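Local coordinates for putative uncharacterized protein PH0242 (Pyrococcus horikoshii, PDB 3VU1) that forms the strand-rich C-terminal globular domain of the archaeal oligosaccharyltransferase AglB, with insert and peripheral domains and a bound calcium ion, at residues D78-E83 and V477-T482; R109-G114 and L203-V208; V193-P198 and I220-Y225; A393-L398 and S450-K455. One frame throughout, in Å; residues are numbered along the deposited sequence.

Interaction 1: residues D78-E83 and V477-T482; sequences DFESWE and VEKEYT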
# COMPACT_ATOMS: atom_id res chain seq x y z
N ASP A 78 -0.92 0.95 8.29
CA ASP A 78 -0.87 2.41 8.34
C ASP A 78 0.45 2.97 7.77
O ASP A 78 1.30 3.54 8.49
CB ASP A 78 -1.23 2.95 9.73
CG ASP A 78 -1.14 4.48 9.81
OD1 ASP A 78 -1.39 5.18 8.82
OD2 ASP A 78 -0.81 5.00 10.89
N PHE A 79 0.59 2.85 6.45
CA PHE A 79 1.78 3.40 5.76
C PHE A 79 1.98 4.90 5.94
O PHE A 79 3.12 5.40 5.80
CB PHE A 79 1.77 3.08 4.27
CG PHE A 79 1.99 1.63 3.95
CD1 PHE A 79 1.14 0.96 3.07
CD2 PHE A 79 3.06 0.94 4.52
CE1 PHE A 79 1.36 -0.38 2.75
CE2 PHE A 79 3.28 -0.39 4.20
CZ PHE A 79 2.43 -1.05 3.33
N GLU A 80 0.90 5.63 6.23
CA GLU A 80 1.02 7.07 6.42
C GLU A 80 1.99 7.41 7.57
O GLU A 80 2.80 8.32 7.44
CB GLU A 80 -0.35 7.75 6.62
CG GLU A 80 -0.26 9.24 6.98
CD GLU A 80 0.45 10.09 5.93
OE1 GLU A 80 0.50 11.35 6.08
OE2 GLU A 80 0.95 9.52 4.93
N SER A 81 1.92 6.65 8.66
CA SER A 81 2.80 6.91 9.79
C SER A 81 4.27 6.80 9.39
O SER A 81 5.11 7.41 10.02
CB SER A 81 2.49 5.97 10.95
OG SER A 81 2.93 4.69 10.62
N TRP A 82 4.57 6.07 8.32
CA TRP A 82 5.93 6.04 7.77
C TRP A 82 6.23 7.13 6.80
O TRP A 82 7.34 7.16 6.29
CB TRP A 82 6.29 4.71 7.09
CG TRP A 82 6.11 3.45 7.91
CD1 TRP A 82 5.85 3.33 9.27
CD2 TRP A 82 6.18 2.07 7.41
NE1 TRP A 82 5.73 2.01 9.63
CE2 TRP A 82 5.93 1.21 8.56
CE3 TRP A 82 6.42 1.50 6.18
CZ2 TRP A 82 5.94 -0.17 8.45
CZ3 TRP A 82 6.42 0.11 6.08
CH2 TRP A 82 6.18 -0.70 7.18
N GLU A 83 5.25 8.01 6.52
CA GLU A 83 5.36 9.05 5.47
C GLU A 83 5.60 8.47 4.08
O GLU A 83 6.25 9.11 3.23
CB GLU A 83 6.47 10.04 5.76
CG GLU A 83 6.09 11.21 6.62
CD GLU A 83 7.31 11.85 7.26
OE1 GLU A 83 8.09 12.48 6.51
OE2 GLU A 83 7.48 11.72 8.51
N VAL A 477 1.51 18.31 11.06
CA VAL A 477 1.03 19.52 10.41
C VAL A 477 -0.34 19.25 9.83
O VAL A 477 -0.76 18.07 9.77
CB VAL A 477 1.96 19.94 9.27
CG1 VAL A 477 3.36 20.23 9.78
CG2 VAL A 477 2.02 18.86 8.19
N GLU A 478 -1.06 20.31 9.42
CA GLU A 478 -2.22 20.15 8.51
C GLU A 478 -1.60 19.80 7.19
O GLU A 478 -0.86 20.59 6.61
CB GLU A 478 -3.05 21.41 8.34
CG GLU A 478 -4.25 21.51 9.27
CD GLU A 478 -5.46 20.66 8.88
OE1 GLU A 478 -5.84 19.77 9.68
OE2 GLU A 478 -6.07 20.90 7.81
N LYS A 479 -1.88 18.59 6.73
CA LYS A 479 -1.24 18.06 5.55
C LYS A 479 -2.31 17.93 4.47
O LYS A 479 -3.48 17.63 4.79
CB LYS A 479 -0.62 16.69 5.89
CG LYS A 479 0.38 16.15 4.89
CD LYS A 479 0.82 14.75 5.27
CE LYS A 479 1.86 14.26 4.28
NZ LYS A 479 2.29 12.86 4.56
N GLU A 480 -1.91 18.17 3.22
CA GLU A 480 -2.78 17.96 2.06
C GLU A 480 -2.58 16.58 1.44
O GLU A 480 -1.47 16.17 1.20
CB GLU A 480 -2.47 18.99 0.99
CG GLU A 480 -2.80 20.41 1.40
CD GLU A 480 -2.04 21.40 0.54
OE1 GLU A 480 -0.80 21.21 0.41
OE2 GLU A 480 -2.66 22.34 -0.02
N TYR A 481 -3.66 15.89 1.17
CA TYR A 481 -3.63 14.59 0.55
C TYR A 481 -4.34 14.66 -0.79
O TYR A 481 -5.38 15.31 -0.90
CB TYR A 481 -4.35 13.61 1.44
CG TYR A 481 -3.64 13.40 2.78
CD1 TYR A 481 -4.05 14.09 3.93
CD2 TYR A 481 -2.58 12.49 2.88
CE1 TYR A 481 -3.41 13.87 5.15
CE2 TYR A 481 -1.93 12.28 4.08
CZ TYR A 481 -2.35 12.95 5.21
OH TYR A 481 -1.67 12.72 6.38
N THR A 482 -3.77 14.02 -1.81
CA THR A 482 -4.40 13.96 -3.11
C THR A 482 -5.35 12.78 -3.14
O THR A 482 -4.90 11.62 -2.97
CB THR A 482 -3.38 13.82 -4.23
OG1 THR A 482 -2.76 15.09 -4.43
CG2 THR A 482 -4.06 13.41 -5.54

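Interaction 2: residues R109-G114 and L203-V208; sequences RKEYNG and LAYYKV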
# COMPACT_ATOMS: atom_id res chain seq x y z
N ARG A 109 3.80 -22.06 9.56
CA ARG A 109 5.20 -22.44 9.44
C ARG A 109 5.36 -23.68 8.57
O ARG A 109 6.26 -23.75 7.73
CB ARG A 109 5.80 -22.68 10.81
CG ARG A 109 7.30 -22.89 10.79
CD ARG A 109 7.92 -22.37 12.06
NE ARG A 109 9.14 -23.10 12.34
CZ ARG A 109 9.47 -23.54 13.55
NH1 ARG A 109 10.59 -24.22 13.71
NH2 ARG A 109 8.67 -23.32 14.58
N LYS A 110 4.46 -24.64 8.78
CA LYS A 110 4.45 -25.89 8.03
C LYS A 110 4.28 -25.62 6.55
O LYS A 110 5.04 -26.14 5.72
CB LYS A 110 3.33 -26.81 8.50
CG LYS A 110 3.22 -28.06 7.67
CD LYS A 110 2.32 -29.09 8.32
CE LYS A 110 2.19 -30.27 7.37
NZ LYS A 110 1.15 -31.23 7.82
N GLU A 111 3.29 -24.78 6.21
CA GLU A 111 3.07 -24.42 4.82
C GLU A 111 4.26 -23.66 4.20
O GLU A 111 4.60 -23.84 3.01
CB GLU A 111 1.79 -23.63 4.70
CG GLU A 111 0.58 -24.43 5.10
CD GLU A 111 -0.65 -23.56 5.28
OE1 GLU A 111 -0.57 -22.52 5.98
OE2 GLU A 111 -1.69 -23.92 4.70
N TYR A 112 4.90 -22.83 5.01
CA TYR A 112 6.00 -22.00 4.57
C TYR A 112 7.20 -22.84 4.07
O TYR A 112 7.78 -22.54 3.03
CB TYR A 112 6.39 -21.01 5.67
CG TYR A 112 7.79 -20.51 5.57
CD1 TYR A 112 8.21 -19.73 4.49
CD2 TYR A 112 8.73 -20.83 6.55
CE1 TYR A 112 9.53 -19.29 4.38
CE2 TYR A 112 10.04 -20.38 6.47
CZ TYR A 112 10.45 -19.62 5.38
OH TYR A 112 11.77 -19.17 5.30
N ASN A 113 7.57 -23.88 4.79
CA ASN A 113 8.78 -24.62 4.44
C ASN A 113 8.85 -26.04 4.96
O ASN A 113 9.92 -26.61 5.06
CB ASN A 113 10.02 -23.85 4.91
CG ASN A 113 11.27 -24.27 4.17
OD1 ASN A 113 11.24 -24.68 2.99
ND2 ASN A 113 12.39 -24.17 4.86
N GLY A 114 7.70 -26.62 5.28
CA GLY A 114 7.66 -27.97 5.80
C GLY A 114 7.66 -28.00 7.31
O GLY A 114 8.16 -27.08 7.96
N LEU A 203 -0.93 -19.27 -10.68
CA LEU A 203 -1.37 -20.37 -9.83
C LEU A 203 -1.08 -20.00 -8.36
O LEU A 203 0.09 -19.96 -7.93
CB LEU A 203 -0.60 -21.62 -10.21
CG LEU A 203 -1.02 -22.95 -9.61
CD1 LEU A 203 -2.34 -23.37 -10.21
CD2 LEU A 203 0.04 -24.02 -9.88
N ALA A 204 -2.12 -19.72 -7.59
CA ALA A 204 -1.95 -19.26 -6.22
C ALA A 204 -2.57 -20.21 -5.20
O ALA A 204 -3.68 -20.71 -5.37
CB ALA A 204 -2.53 -17.86 -6.05
N TYR A 205 -1.84 -20.45 -4.12
CA TYR A 205 -2.34 -21.24 -3.02
C TYR A 205 -3.51 -20.47 -2.40
O TYR A 205 -3.51 -19.24 -2.37
CB TYR A 205 -1.21 -21.47 -2.03
CG TYR A 205 -1.58 -22.30 -0.85
CD1 TYR A 205 -1.96 -23.63 -1.00
CD2 TYR A 205 -1.53 -21.78 0.44
CE1 TYR A 205 -2.29 -24.41 0.09
CE2 TYR A 205 -1.86 -22.55 1.54
CZ TYR A 205 -2.23 -23.87 1.35
OH TYR A 205 -2.55 -24.66 2.43
N TYR A 206 -4.51 -21.21 -1.94
CA TYR A 206 -5.81 -20.59 -1.63
C TYR A 206 -5.71 -19.48 -0.60
O TYR A 206 -6.33 -18.44 -0.75
CB TYR A 206 -6.89 -21.64 -1.28
CG TYR A 206 -6.82 -22.21 0.11
CD1 TYR A 206 -7.70 -21.77 1.12
CD2 TYR A 206 -5.90 -23.19 0.44
CE1 TYR A 206 -7.65 -22.30 2.40
CE2 TYR A 206 -5.84 -23.73 1.72
CZ TYR A 206 -6.72 -23.29 2.70
OH TYR A 206 -6.66 -23.84 3.96
N LYS A 207 -4.89 -19.69 0.43
CA LYS A 207 -4.70 -18.71 1.50
C LYS A 207 -4.16 -17.35 1.03
O LYS A 207 -4.22 -16.37 1.76
CB LYS A 207 -3.80 -19.28 2.60
CG LYS A 207 -4.46 -20.40 3.40
CD LYS A 207 -3.57 -20.88 4.53
CE LYS A 207 -4.27 -21.97 5.33
NZ LYS A 207 -3.40 -22.46 6.44
N VAL A 208 -3.61 -17.28 -0.17
CA VAL A 208 -3.04 -16.05 -0.67
C VAL A 208 -3.56 -15.73 -2.06
O VAL A 208 -3.04 -14.83 -2.73
CB VAL A 208 -1.49 -16.05 -0.66
CG1 VAL A 208 -0.96 -16.18 0.75
CG2 VAL A 208 -0.93 -17.17 -1.54

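Interaction 3: residues V193-P198 and I220-Y225; sequences VVYLTP and IPTSSY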
# COMPACT_ATOMS: atom_id res chain seq x y z
N VAL A 193 -5.94 -21.80 -6.69
CA VAL A 193 -6.82 -20.97 -7.49
C VAL A 193 -6.03 -20.61 -8.75
O VAL A 193 -4.80 -20.47 -8.67
CB VAL A 193 -7.22 -19.69 -6.69
CG1 VAL A 193 -7.84 -18.62 -7.59
CG2 VAL A 193 -8.17 -20.04 -5.55
N VAL A 194 -6.69 -20.50 -9.91
CA VAL A 194 -5.98 -20.08 -11.12
C VAL A 194 -6.52 -18.78 -11.62
O VAL A 194 -7.71 -18.58 -11.60
CB VAL A 194 -6.05 -21.12 -12.24
CG1 VAL A 194 -5.48 -20.55 -13.53
CG2 VAL A 194 -5.24 -22.34 -11.85
N TYR A 195 -5.63 -17.89 -12.04
CA TYR A 195 -6.04 -16.67 -12.72
C TYR A 195 -5.44 -16.64 -14.11
O TYR A 195 -4.21 -16.73 -14.26
CB TYR A 195 -5.59 -15.43 -11.97
CG TYR A 195 -6.23 -15.25 -10.61
CD1 TYR A 195 -7.60 -15.03 -10.47
CD2 TYR A 195 -5.44 -15.30 -9.45
CE1 TYR A 195 -8.16 -14.87 -9.22
CE2 TYR A 195 -6.00 -15.13 -8.20
CZ TYR A 195 -7.35 -14.90 -8.08
OH TYR A 195 -7.87 -14.73 -6.82
N LEU A 196 -6.31 -16.55 -15.12
CA LEU A 196 -5.87 -16.51 -16.52
C LEU A 196 -5.96 -15.11 -17.05
O LEU A 196 -7.04 -14.51 -17.05
CB LEU A 196 -6.70 -17.48 -17.38
CG LEU A 196 -6.55 -18.96 -17.02
CD1 LEU A 196 -7.28 -19.85 -18.00
CD2 LEU A 196 -5.09 -19.40 -16.89
N THR A 197 -4.83 -14.56 -17.48
CA THR A 197 -4.81 -13.24 -18.11
C THR A 197 -4.30 -13.41 -19.55
O THR A 197 -3.84 -14.50 -19.91
CB THR A 197 -3.95 -12.20 -17.35
OG1 THR A 197 -2.56 -12.43 -17.59
CG2 THR A 197 -4.20 -12.24 -15.84
N PRO A 198 -4.36 -12.35 -20.37
CA PRO A 198 -3.95 -12.57 -21.75
C PRO A 198 -2.54 -13.12 -21.86
O PRO A 198 -2.26 -13.84 -22.82
CB PRO A 198 -4.05 -11.16 -22.35
CG PRO A 198 -5.19 -10.56 -21.60
CD PRO A 198 -4.89 -10.98 -20.19
N ILE A 220 -5.01 -8.11 -11.04
CA ILE A 220 -6.16 -8.98 -10.81
C ILE A 220 -7.12 -8.26 -9.86
O ILE A 220 -6.83 -8.07 -8.68
CB ILE A 220 -5.77 -10.33 -10.15
CG1 ILE A 220 -4.66 -11.05 -10.90
CG2 ILE A 220 -6.98 -11.24 -9.98
CD1 ILE A 220 -4.87 -11.22 -12.38
N PRO A 221 -8.29 -7.84 -10.36
CA PRO A 221 -9.13 -7.10 -9.42
C PRO A 221 -10.01 -8.00 -8.54
O PRO A 221 -11.20 -7.80 -8.46
CB PRO A 221 -10.00 -6.24 -10.36
CG PRO A 221 -10.10 -7.05 -11.62
CD PRO A 221 -8.91 -7.98 -11.69
N THR A 222 -9.45 -9.00 -7.89
CA THR A 222 -10.28 -9.80 -7.00
C THR A 222 -9.92 -9.60 -5.55
O THR A 222 -8.76 -9.35 -5.18
CB THR A 222 -10.17 -11.30 -7.25
OG1 THR A 222 -8.78 -11.68 -7.28
CG2 THR A 222 -10.93 -11.69 -8.53
N SER A 223 -10.96 -9.76 -4.74
CA SER A 223 -10.89 -9.70 -3.31
C SER A 223 -11.99 -10.61 -2.78
O SER A 223 -13.04 -10.73 -3.38
CB SER A 223 -11.12 -8.26 -2.88
OG SER A 223 -10.98 -8.12 -1.50
N SER A 224 -11.74 -11.28 -1.67
CA SER A 224 -12.81 -11.95 -0.95
C SER A 224 -13.82 -10.92 -0.39
O SER A 224 -14.91 -11.29 0.04
CB SER A 224 -12.24 -12.79 0.18
OG SER A 224 -11.25 -13.68 -0.33
N TYR A 225 -13.47 -9.64 -0.42
CA TYR A 225 -14.25 -8.63 0.27
C TYR A 225 -14.83 -7.67 -0.74
O TYR A 225 -14.24 -7.40 -1.78
CB TYR A 225 -13.40 -7.92 1.36
CG TYR A 225 -12.77 -8.93 2.28
CD1 TYR A 225 -13.50 -9.48 3.34
CD2 TYR A 225 -11.48 -9.41 2.05
CE1 TYR A 225 -12.95 -10.46 4.17
CE2 TYR A 225 -10.91 -10.39 2.87
CZ TYR A 225 -11.65 -10.91 3.93
OH TYR A 225 -11.10 -11.87 4.76

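Interaction 4: residues A393-L398 and S450-K455; sequences ATFIYL and SSYKEK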
# COMPACT_ATOMS: atom_id res chain seq x y z
N ALA A 393 5.84 6.52 19.62
CA ALA A 393 6.23 5.13 19.75
C ALA A 393 5.58 4.27 18.67
O ALA A 393 4.42 4.54 18.27
CB ALA A 393 5.87 4.58 21.14
N THR A 394 6.32 3.26 18.20
CA THR A 394 5.77 2.26 17.29
C THR A 394 6.19 0.90 17.80
O THR A 394 7.38 0.63 17.93
CB THR A 394 6.27 2.43 15.83
OG1 THR A 394 5.99 3.75 15.36
CG2 THR A 394 5.56 1.47 14.89
N PHE A 395 5.20 0.06 18.10
CA PHE A 395 5.42 -1.34 18.44
C PHE A 395 4.99 -2.23 17.28
O PHE A 395 3.81 -2.25 16.88
CB PHE A 395 4.57 -1.75 19.65
CG PHE A 395 5.08 -1.25 20.96
CD1 PHE A 395 5.60 -2.14 21.89
CD2 PHE A 395 5.01 0.10 21.29
CE1 PHE A 395 6.06 -1.69 23.12
CE2 PHE A 395 5.48 0.56 22.52
CZ PHE A 395 6.01 -0.34 23.43
N ILE A 396 5.94 -2.96 16.71
CA ILE A 396 5.59 -3.98 15.74
C ILE A 396 5.76 -5.30 16.47
O ILE A 396 6.85 -5.59 17.02
CB ILE A 396 6.48 -3.94 14.49
CG1 ILE A 396 6.07 -2.77 13.60
CG2 ILE A 396 6.35 -5.24 13.72
CD1 ILE A 396 7.07 -2.40 12.51
N TYR A 397 4.69 -6.09 16.49
CA TYR A 397 4.73 -7.38 17.16
C TYR A 397 3.89 -8.46 16.48
O TYR A 397 3.09 -8.17 15.59
CB TYR A 397 4.30 -7.21 18.61
CG TYR A 397 2.92 -6.59 18.79
CD1 TYR A 397 1.81 -7.40 19.03
CD2 TYR A 397 2.73 -5.21 18.73
CE1 TYR A 397 0.55 -6.87 19.22
CE2 TYR A 397 1.48 -4.66 18.93
CZ TYR A 397 0.39 -5.50 19.17
OH TYR A 397 -0.87 -4.98 19.37
N LEU A 398 4.09 -9.70 16.92
CA LEU A 398 3.36 -10.85 16.39
C LEU A 398 2.42 -11.45 17.44
O LEU A 398 2.73 -11.44 18.64
CB LEU A 398 4.34 -11.92 15.90
CG LEU A 398 5.41 -11.48 14.91
CD1 LEU A 398 6.15 -12.70 14.33
CD2 LEU A 398 4.83 -10.61 13.80
N SER A 450 7.70 0.54 28.61
CA SER A 450 7.46 -0.63 29.48
C SER A 450 6.00 -0.81 29.81
O SER A 450 5.48 -1.94 29.86
CB SER A 450 8.24 -0.48 30.78
OG SER A 450 9.62 -0.60 30.53
N SER A 451 5.34 0.31 30.07
CA SER A 451 3.92 0.33 30.34
C SER A 451 3.14 -0.42 29.25
O SER A 451 2.40 -1.38 29.57
CB SER A 451 3.49 1.78 30.43
OG SER A 451 2.11 1.90 30.23
N TYR A 452 3.35 -0.02 27.99
CA TYR A 452 2.68 -0.62 26.84
C TYR A 452 3.10 -2.08 26.61
O TYR A 452 2.26 -2.94 26.31
CB TYR A 452 2.90 0.23 25.57
CG TYR A 452 1.88 -0.04 24.50
CD1 TYR A 452 0.57 0.47 24.60
CD2 TYR A 452 2.20 -0.86 23.39
CE1 TYR A 452 -0.39 0.18 23.63
CE2 TYR A 452 1.25 -1.16 22.42
CZ TYR A 452 -0.04 -0.63 22.55
OH TYR A 452 -0.97 -0.91 21.59
N LYS A 453 4.40 -2.35 26.79
CA LYS A 453 4.97 -3.69 26.70
C LYS A 453 4.29 -4.66 27.66
O LYS A 453 3.95 -5.77 27.29
CB LYS A 453 6.44 -3.60 27.05
CG LYS A 453 7.33 -4.73 26.57
CD LYS A 453 8.78 -4.23 26.65
CE LYS A 453 9.82 -5.30 26.35
NZ LYS A 453 9.51 -6.57 27.08
N GLU A 454 4.09 -4.22 28.91
CA GLU A 454 3.34 -4.98 29.92
C GLU A 454 1.89 -5.20 29.47
O GLU A 454 1.35 -6.30 29.60
CB GLU A 454 3.37 -4.27 31.28
CG GLU A 454 4.59 -4.60 32.15
CD GLU A 454 5.04 -3.43 33.05
OE1 GLU A 454 4.20 -2.63 33.54
OE2 GLU A 454 6.27 -3.32 33.28
N LYS A 455 1.26 -4.15 28.95
CA LYS A 455 -0.12 -4.25 28.49
C LYS A 455 -0.25 -5.40 27.46
O LYS A 455 -1.08 -6.31 27.64
CB LYS A 455 -0.59 -2.88 27.98
CG LYS A 455 -2.08 -2.75 27.72
CD LYS A 455 -2.39 -2.67 26.22
CE LYS A 455 -3.81 -3.13 25.88
NZ LYS A 455 -4.88 -2.27 26.47

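Interaction 1: residues D78-E83 and V477-T482
Glu80 reaches out from the loop 78-83 and sets one carboxylate oxygen, OE1, between two donors on strand 464-487. Lys479 NZ lies 2.8 Å from Glu80 OE1, in a hydrogen bond that is also a salt bridge. The ammonium takes the syn lone pair of OE1, the one facing OE2. Tyr481 OH donates to the same atom, with OH 2.6 Å from Glu80 OE1. This hydroxyl comes from above the carboxylate, 46° out of its plane. The carboxylate sits at the edge of the Tyr481 ring, near the ring plane. OE1 is thus gripped from two directions. Glu80 approaches from the side opposite to both partners, with its carboxylate plane turned 68° from the Tyr481 ring.

Torsions explain the meeting. Glu80 places CG opposite its own N (chi1 173°) and then bends at chi2. Lys479 is extended all the way from CG to NZ. Lys479 and Tyr481 are two residues apart on the strand, which brings both to the same side. NZ has a second acceptor, Pro346 O.

Behind Glu80, the loop is drawn in at Asp78 O. This carbonyl accepts from both Ser81 N and Ser81 OG, with Ser81 OG 2.9 Å from Asp78 O. Arg288 forms a salt bridge with Asp78 and also touches Glu80 and Ser81.

The contact is buried. It ties the loop between helix 60-69 and strand 86-90 to strand 464-487, whose backbone pairs here with strand 336-356. Phe79 and Trp82 pack back onto helix 60-69.

Interaction 2: residues R109-G114 and L203-V208
Glu111 links helix 109-113 to Tyr205 and Lys207, at and just beyond the end of strand 200-205. That strand belongs to the large mixed sheet whose strands fall in the insert-domain range. The contact is a polar helix-to-sheet bridge made by one carboxylate.

The hydrogen bond comes from the tyrosine. Tyr205 OH donates to Glu111 OE2, with OH 2.5 Å from OE2. It meets that oxygen on its anti side, 29° out of the carboxylate plane. The carboxylate and the Tyr205 ring stand almost perpendicular, at 88°. OE2 itself lies at the ring edge. Tyr205 is sent toward the helix by a first torsion that sets CG opposite N (chi1 -178°).

The ionic part comes from Lys207. Its NZ faces both carboxylate oxygens and forms a salt bridge with Glu111. The hydrogen bonds to both oxygens are weak, so charge attraction probably counts for more than bond direction. The lysine chain is fully extended and crosses the glutamate at about a right angle.

The three side chains overlap in turn: Tyr206 CD2 lies over one face of Tyr205, toward its rim, and Lys207 CG likewise over Tyr206.

On the helix side, Glu111 OE1 also accepts from Thr108 N, as the N3 side chain does in one half of a capping box. Lys207 NZ lies 2.9 Å from that same Glu111 OE1, in a weak hydrogen bond.

Interaction 3: residues V193-P198 and I220-Y225
Tyr195 and Ile220 meet because their first torsions turn the ring and a methyl toward each other. Tyr195 sets CG opposite its carbonyl carbon (chi1 -65°), and Ile220 holds CG2 opposite its N. Ile220 CG2 then sits over the centre of one ring face, 3.9 Å from the Tyr195 centroid and 13° off the normal. This is a CH-pi contact. Val193 CG1 lies over the opposite face, nearer the rim, so the ring is held between two aliphatic groups. The other branch of Ile220 ends on Thr197, with Ile220 CD1 3.7 Å from Thr197 CG2.

Thr222 holds OG1 in the crowded position between N and the carbonyl carbon (chi1 50°). From there Thr222 OG1 donates to Tyr195 OH at 3.2 Å. The tyrosine hydroxyl has its stronger partner in Ala209 O. It therefore connects two loops that flank helix 212-218. Val214 of that helix touches both Tyr195 and Ile220.

Pro221, between the two touching residues of the loop, is the centre of an inverse gamma turn. Further on, Ser223 OG accepts from Tyr225 N in an ST turn. Together these features are those of an irregular, turn-rich loop packed by its side chains against a strand of a mixed beta sheet.

Interaction 4: residues A393-L398 and S450-K455
Tyr452 of helix 448-460 packs on Phe395 of strand 385-401. The helix lies against a large antiparallel sheet, and an edge-to-face aromatic pair joins the two. Both segments fall in the Peripheral 2 range.

Tyr452 leaves the helix toward the strand with CG opposite its N (chi1 -160°). Its CB already touches the far end of the phenylalanine, with Tyr452 CB 3.8 Å from Phe395 CZ. CG passes close to Phe395 CE2. The main contact is made by the next atom. Tyr452 CD2 stands over the centre of the Phe395 ring, 3.6 Å from Phe395 CD2, and meets the other ring carbons at similar range. CE2 lies further back, over CG and CD2 of Phe395. The tip passes beyond the ring. Tyr452 OH bonds to Asp418 OD1 on strand 412-431, an atom that Tyr397 OH also uses. One carboxylate oxygen thus fixes a tyrosine from the helix and another from the strand.

The ring centroids of Phe395 and Tyr452 are 4.8 Å apart. Their planes are at 56°, so the pair is tilted from a true T. The side chains run antiparallel, one passing beside the other. Tyr452 supplies the edge and Phe395 the face.

Phe395 also touches Ile449 and Leu456, one on each side of Tyr452 in the helix sequence. Lys453 adds little here, as its end leads away to a salt bridge with Glu457. Its backbone comes closer, with Lys453 N 4.1 Å from Phe395 CE1.

Overall arrangement
Interactions 2 and 3 share a sheet and touch through neighbouring strands. Ala204 O is 2.8 Å from Val193 N, a probable hydrogen bond, and Leu203 CD1 packs 3.5 Å from Val194 CG2. Their centres are about 17 Å apart. Interactions 1 and 4 also reach one sheet, through the adjacent strands 464-487 and 385-401. Their nearest atoms are about 5 Å apart without touching. Interaction 1 lies across the centre of the chain from interactions 2 and 3, whose centres are about 34 and 30 Å from its own. The Glu80 side chain is about 12 Å from the calcium ion, which is bound at Glu76, Ala285, His319 and Glu322.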